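Side-chain contacts in Kiaa0380 (Homo sapiens, PDB 1HTJ), which probably links heterotrimeric G protein signalling to Rho GTPases, as the RGS-like domain of the guanine nucleotide exchange factor PDZ-RhoGEF: residues A[60-65]-A[122-127]; A[101-106]-A[118-123]. The protein carries 3 engineered substitutions. One frame throughout, in Å; residues are numbered along the deposited sequence.

Contact 1. Residues A[60-65]-A[122-127]; sequences LLFYLC and CEAQEA
Over one face of the Tyr-63 ring sits the amide nitrogen of Gln-125, NE2, 3.4 Å above the plane and over the ring centre; the amide plane is turned 33° from the ring. The Phe-62 ring meets the other helix differently, through its edge: CZ is 3.4 Å from CB of Ala-124, which lies near the ring plane. In Tyr-63 CG stands anti to the backbone N (chi1 -179°), which carries the ring across to helix 118-144 and lays it against the Gln-125 amide. Gln-125 reaches over Tyr-63 as a chain extended beyond CG, crossing it at about a right angle. Its CB is 3.8 Å from CD1 of Tyr-63, and its NE2 donates to the main-chain O of the same tyrosine at 2.9 Å. That bond is bent, 133° at the hydrogen, with the donor tilted from the carbonyl plane. Glu-67, further along helix 58-69, accepts a second bond from NE2 through OE1, so two acceptors and a ring face fix the turn of this buried amide. Without the ring, as with an alanine here, the Gln-125 amide would probably lose the surface it rests on and be held by its two hydrogen bonds alone. Phe-62 also meets the ring of Phe-88 on helix 76-89. The segments 60-65 and 122-127 run nearly antiparallel, 9.5 Å apart at their axes, an interhelical contact within the all-helical bundle of the RGS-like domain.

Contact 2. Residues A[101-106]-A[118-123]; sequences EMLQAE and RGVLCE
Helix 101-112 and the start of helix 118-144 form an antiparallel helical hairpin joined by a short connection, and Leu-103 packs across it against Val-120 and Glu-123. The segment axes are 9.9 Å apart at 149°. With CG anti to its backbone N (chi1 -176°), Leu-103 sends both methyls to the partner helix. CD1 lies 4.0 Å from CB of Val-120 and 3.8 Å from CB of Glu-123, while CD2 rests 3.8 Å from the main-chain C of Glu-123. The extended Glu-123 side chain passes the leucine obliquely, bringing OE1 to 3.5 Å from CD1 of Leu-103; both its CB and one carboxylate oxygen thus lie against that methyl, on an exposed side chain at the edge of the contact. One turn on from Leu-103, Glu-106 crosses Val-120 at about a right angle, its CB 3.9 Å from CG1 of Val-120. Its chain bends at chi2 (-85°), and OE2 reaches 4.0 Å from that same methyl. The two carboxylates stay apart, OE2 of Glu-106 and OE2 of Glu-123 being 6.0 Å from each other; OE1 of Glu-106 has a long, weak ion pair with Arg-110. Val-120 is buried further by Ile-107 and Arg-110 of the facing helix. No hydrogen bond joins the two segments: the contact is a partly buried, mainly apolar packing of an antiparallel helix pair, flanked by glutamates, toward the outside of the helical RGS-like domain.

How the contacts relate
Helix 118-144 serves both contacts, with Cys-122 and Glu-123 common to their segments: residues 118-123 face helix 101-112, and residues 122-127 face helix 58-69. Contact 1 is wholly buried, its centre about 9 Å from the centre of the chain. Contact 2 lies about 19 Å from that centre and is only partly buried. The chemistry follows: aromatic rings and a bonded amide inside, branched aliphatic groups flanked by carboxylates outside. Contact 1 and contact 2, about 10 Å apart between centres, also touch directly, for CD2 of Leu-103 packs 3.7 Å from N of Ala-124, and Phe-62 meets Leu-121.

Contact 1. Residues A[60-65]-A[122-127]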
loop_
_atom_site.group_PDB
_atom_site.type_symbol
_atom_site.label_atom_id
_atom_site.label_comp_id
_atom_site.label_asym_id
_atom_site.label_seq_id
_atom_site.Cartn_x
_atom_site.Cartn_y
_atom_site.Cartn_z
ATOM N N LEU A 60 -2.428 2.918 -4.083
ATOM C CA LEU A 60 -1.952 1.661 -3.532
ATOM C C LEU A 60 -1.946 1.637 -2.020
ATOM O O LEU A 60 -2.296 0.615 -1.419
ATOM C CB LEU A 60 -0.551 1.335 -4.048
ATOM C CG LEU A 60 0.060 0.048 -3.496
ATOM C CD1 LEU A 60 -0.890 -1.122 -3.758
ATOM C CD2 LEU A 60 1.419 -0.201 -4.153
ATOM N N LEU A 61 -1.528 2.736 -1.391
ATOM C CA LEU A 61 -1.508 2.758 0.062
ATOM C C LEU A 61 -2.936 2.670 0.566
ATOM O O LEU A 61 -3.214 2.020 1.579
ATOM C CB LEU A 61 -0.820 4.025 0.603
ATOM C CG LEU A 61 0.716 4.050 0.509
ATOM C CD1 LEU A 61 1.256 5.324 1.166
ATOM C CD2 LEU A 61 1.296 2.799 1.207
ATOM N N PHE A 62 -3.844 3.323 -0.145
ATOM C CA PHE A 62 -5.246 3.281 0.225
ATOM C C PHE A 62 -5.721 1.826 0.134
ATOM O O PHE A 62 -6.295 1.267 1.082
ATOM C CB PHE A 62 -6.073 4.141 -0.724
ATOM C CG PHE A 62 -7.541 3.900 -0.604
ATOM C CD1 PHE A 62 -8.204 4.158 0.603
ATOM C CD2 PHE A 62 -8.259 3.342 -1.664
ATOM C CE1 PHE A 62 -9.552 3.860 0.752
ATOM C CE2 PHE A 62 -9.617 3.042 -1.523
ATOM C CZ PHE A 62 -10.264 3.301 -0.311
ATOM N N TYR A 63 -5.459 1.217 -1.018
ATOM C CA TYR A 63 -5.849 -0.162 -1.268
ATOM C C TYR A 63 -5.336 -1.106 -0.168
ATOM O O TYR A 63 -6.076 -1.965 0.333
ATOM C CB TYR A 63 -5.299 -0.610 -2.630
ATOM C CG TYR A 63 -5.663 -2.021 -2.988
ATOM C CD1 TYR A 63 -6.701 -2.284 -3.875
ATOM C CD2 TYR A 63 -4.987 -3.096 -2.423
ATOM C CE1 TYR A 63 -7.057 -3.593 -4.192
ATOM C CE2 TYR A 63 -5.336 -4.410 -2.730
ATOM C CZ TYR A 63 -6.368 -4.649 -3.617
ATOM O OH TYR A 63 -6.696 -5.941 -3.949
ATOM N N LEU A 64 -4.067 -0.942 0.196
ATOM C CA LEU A 64 -3.452 -1.776 1.211
ATOM C C LEU A 64 -4.086 -1.564 2.590
ATOM O O LEU A 64 -4.167 -2.498 3.405
ATOM C CB LEU A 64 -1.945 -1.496 1.272
ATOM C CG LEU A 64 -1.116 -1.961 0.060
ATOM C CD1 LEU A 64 0.329 -1.524 0.211
ATOM C CD2 LEU A 64 -1.188 -3.474 -0.054
ATOM N N CYS A 65 -4.516 -0.336 2.861
ATOM C CA CYS A 65 -5.133 -0.046 4.146
ATOM C C CYS A 65 -6.548 -0.616 4.175
ATOM O O CYS A 65 -6.960 -1.189 5.176
ATOM C CB CYS A 65 -5.128 1.462 4.414
ATOM S SG CYS A 65 -3.508 2.113 4.963
ATOM N N CYS A 122 -14.478 -2.012 -0.206
ATOM C CA CYS A 122 -14.169 -2.962 -1.268
ATOM C C CYS A 122 -14.552 -2.279 -2.582
ATOM O O CYS A 122 -13.846 -2.379 -3.588
ATOM C CB CYS A 122 -14.988 -4.238 -1.076
ATOM S SG CYS A 122 -14.297 -5.705 -1.867
ATOM N N GLU A 123 -15.677 -1.573 -2.567
ATOM C CA GLU A 123 -16.114 -0.857 -3.757
ATOM C C GLU A 123 -15.084 0.226 -4.082
ATOM O O GLU A 123 -14.807 0.495 -5.247
ATOM C CB GLU A 123 -17.480 -0.197 -3.527
ATOM C CG GLU A 123 -18.684 -1.127 -3.654
ATOM C CD GLU A 123 -20.001 -0.421 -3.342
ATOM O OE1 GLU A 123 -20.306 0.596 -4.008
ATOM O OE2 GLU A 123 -20.728 -0.885 -2.428
ATOM N N ALA A 124 -14.531 0.848 -3.038
ATOM C CA ALA A 124 -13.543 1.909 -3.209
ATOM C C ALA A 124 -12.263 1.333 -3.791
ATOM O O ALA A 124 -11.669 1.912 -4.692
ATOM C CB ALA A 124 -13.261 2.601 -1.870
ATOM N N GLN A 125 -11.842 0.187 -3.280
ATOM C CA GLN A 125 -10.642 -0.438 -3.794
ATOM C C GLN A 125 -10.742 -0.570 -5.312
ATOM O O GLN A 125 -9.780 -0.259 -6.032
ATOM C CB GLN A 125 -10.436 -1.817 -3.160
ATOM C CG GLN A 125 -9.947 -1.761 -1.733
ATOM C CD GLN A 125 -9.627 -3.130 -1.171
ATOM O OE1 GLN A 125 -10.498 -3.988 -1.078
ATOM N NE2 GLN A 125 -8.378 -3.342 -0.790
ATOM N N GLU A 126 -11.900 -1.017 -5.801
ATOM C CA GLU A 126 -12.106 -1.183 -7.241
ATOM C C GLU A 126 -11.826 0.112 -7.991
ATOM O O GLU A 126 -11.267 0.096 -9.085
ATOM C CB GLU A 126 -13.542 -1.619 -7.552
ATOM C CG GLU A 126 -13.998 -2.886 -6.853
ATOM C CD GLU A 126 -13.028 -4.039 -7.031
ATOM O OE1 GLU A 126 -12.728 -4.416 -8.195
ATOM O OE2 GLU A 126 -12.570 -4.576 -5.994
ATOM N N ALA A 127 -12.217 1.236 -7.401
ATOM C CA ALA A 127 -12.007 2.532 -8.038
ATOM C C ALA A 127 -10.529 2.893 -8.182
ATOM O O ALA A 127 -10.143 3.599 -9.111
ATOM C CB ALA A 127 -12.726 3.617 -7.249
#

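Contact 2. Residues A[101-106]-A[118-123]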
loop_
_atom_site.group_PDB
_atom_site.type_symbol
_atom_site.label_atom_id
_atom_site.label_comp_id
_atom_site.label_asym_id
_atom_site.label_seq_id
_atom_site.Cartn_x
_atom_site.Cartn_y
_atom_site.Cartn_z
ATOM N N GLU A 101 -18.974 10.278 -6.106
ATOM C CA GLU A 101 -19.680 11.046 -5.080
ATOM C C GLU A 101 -20.699 10.208 -4.306
ATOM O O GLU A 101 -20.926 10.431 -3.119
ATOM C CB GLU A 101 -20.395 12.232 -5.731
ATOM C CG GLU A 101 -19.457 13.244 -6.383
ATOM C CD GLU A 101 -18.747 14.142 -5.371
ATOM O OE1 GLU A 101 -19.444 14.946 -4.702
ATOM O OE2 GLU A 101 -17.499 14.043 -5.245
HETATM N N MSE A 102 -21.317 9.252 -4.990
HETATM C CA MSE A 102 -22.311 8.378 -4.373
HETATM C C MSE A 102 -21.619 7.462 -3.356
HETATM O O MSE A 102 -22.123 7.247 -2.251
HETATM C CB MSE A 102 -22.996 7.539 -5.456
HETATM C CG MSE A 102 -24.453 7.176 -5.189
HETATM SE SE MSE A 102 -25.702 8.676 -5.296
HETATM C CE MSE A 102 -25.374 9.189 -7.130
ATOM N N LEU A 103 -20.459 6.931 -3.740
ATOM C CA LEU A 103 -19.686 6.037 -2.880
ATOM C C LEU A 103 -19.064 6.795 -1.713
ATOM O O LEU A 103 -19.101 6.333 -0.574
ATOM C CB LEU A 103 -18.588 5.339 -3.696
ATOM C CG LEU A 103 -17.742 4.280 -2.980
ATOM C CD1 LEU A 103 -18.642 3.235 -2.325
ATOM C CD2 LEU A 103 -16.797 3.627 -3.973
ATOM N N GLN A 104 -18.492 7.957 -2.016
ATOM C CA GLN A 104 -17.862 8.817 -1.018
ATOM C C GLN A 104 -18.801 9.102 0.150
ATOM O O GLN A 104 -18.377 9.162 1.306
ATOM C CB GLN A 104 -17.454 10.143 -1.655
ATOM C CG GLN A 104 -16.896 11.151 -0.671
ATOM C CD GLN A 104 -15.393 11.262 -0.765
ATOM O OE1 GLN A 104 -14.716 10.299 -1.136
ATOM N NE2 GLN A 104 -14.854 12.434 -0.425
ATOM N N ALA A 105 -20.078 9.286 -0.165
ATOM C CA ALA A 105 -21.092 9.573 0.844
ATOM C C ALA A 105 -21.360 8.385 1.759
ATOM O O ALA A 105 -21.441 8.544 2.972
ATOM C CB ALA A 105 -22.388 10.012 0.167
ATOM N N GLU A 106 -21.512 7.203 1.172
ATOM C CA GLU A 106 -21.763 5.985 1.938
ATOM C C GLU A 106 -20.588 5.709 2.872
ATOM O O GLU A 106 -20.769 5.440 4.062
ATOM C CB GLU A 106 -21.935 4.795 0.991
ATOM C CG GLU A 106 -23.364 4.316 0.777
ATOM C CD GLU A 106 -23.835 3.352 1.848
ATOM O OE1 GLU A 106 -24.045 3.789 2.994
ATOM O OE2 GLU A 106 -23.992 2.151 1.544
ATOM N N ARG A 118 -16.655 -2.442 5.213
ATOM C CA ARG A 118 -15.932 -3.420 4.411
ATOM C C ARG A 118 -16.477 -3.488 2.990
ATOM O O ARG A 118 -15.717 -3.593 2.028
ATOM C CB ARG A 118 -16.007 -4.799 5.061
ATOM C CG ARG A 118 -15.421 -4.828 6.453
ATOM C CD ARG A 118 -15.219 -6.238 6.959
ATOM N NE ARG A 118 -14.505 -6.227 8.235
ATOM C CZ ARG A 118 -14.000 -7.307 8.836
ATOM N NH1 ARG A 118 -14.125 -8.509 8.274
ATOM N NH2 ARG A 118 -13.369 -7.185 10.004
ATOM N N GLY A 119 -17.796 -3.405 2.861
ATOM C CA GLY A 119 -18.411 -3.467 1.554
ATOM C C GLY A 119 -18.063 -2.288 0.677
ATOM O O GLY A 119 -17.555 -2.454 -0.435
ATOM N N VAL A 120 -18.345 -1.088 1.175
ATOM C CA VAL A 120 -18.060 0.124 0.434
ATOM C C VAL A 120 -16.551 0.285 0.209
ATOM O O VAL A 120 -16.129 0.707 -0.865
ATOM C CB VAL A 120 -18.627 1.364 1.163
ATOM C CG1 VAL A 120 -20.137 1.310 1.171
ATOM C CG2 VAL A 120 -18.120 1.416 2.582
ATOM N N LEU A 121 -15.737 -0.056 1.204
ATOM C CA LEU A 121 -14.295 0.067 1.029
ATOM C C LEU A 121 -13.843 -0.845 -0.099
ATOM O O LEU A 121 -12.951 -0.488 -0.873
ATOM C CB LEU A 121 -13.547 -0.244 2.332
ATOM C CG LEU A 121 -13.565 0.960 3.290
ATOM C CD1 LEU A 121 -12.786 0.672 4.549
ATOM C CD2 LEU A 121 -12.984 2.164 2.583
ATOM N N CYS A 122 -14.478 -2.012 -0.206
ATOM C CA CYS A 122 -14.169 -2.962 -1.268
ATOM C C CYS A 122 -14.552 -2.279 -2.582
ATOM O O CYS A 122 -13.846 -2.379 -3.588
ATOM C CB CYS A 122 -14.988 -4.238 -1.076
ATOM S SG CYS A 122 -14.297 -5.705 -1.867
ATOM N N GLU A 123 -15.677 -1.573 -2.567
ATOM C CA GLU A 123 -16.114 -0.857 -3.757
ATOM C C GLU A 123 -15.084 0.226 -4.082
ATOM O O GLU A 123 -14.807 0.495 -5.247
ATOM C CB GLU A 123 -17.480 -0.197 -3.527
ATOM C CG GLU A 123 -18.684 -1.127 -3.654
ATOM C CD GLU A 123 -20.001 -0.421 -3.342
ATOM O OE1 GLU A 123 -20.306 0.596 -4.008
ATOM O OE2 GLU A 123 -20.728 -0.885 -2.428
#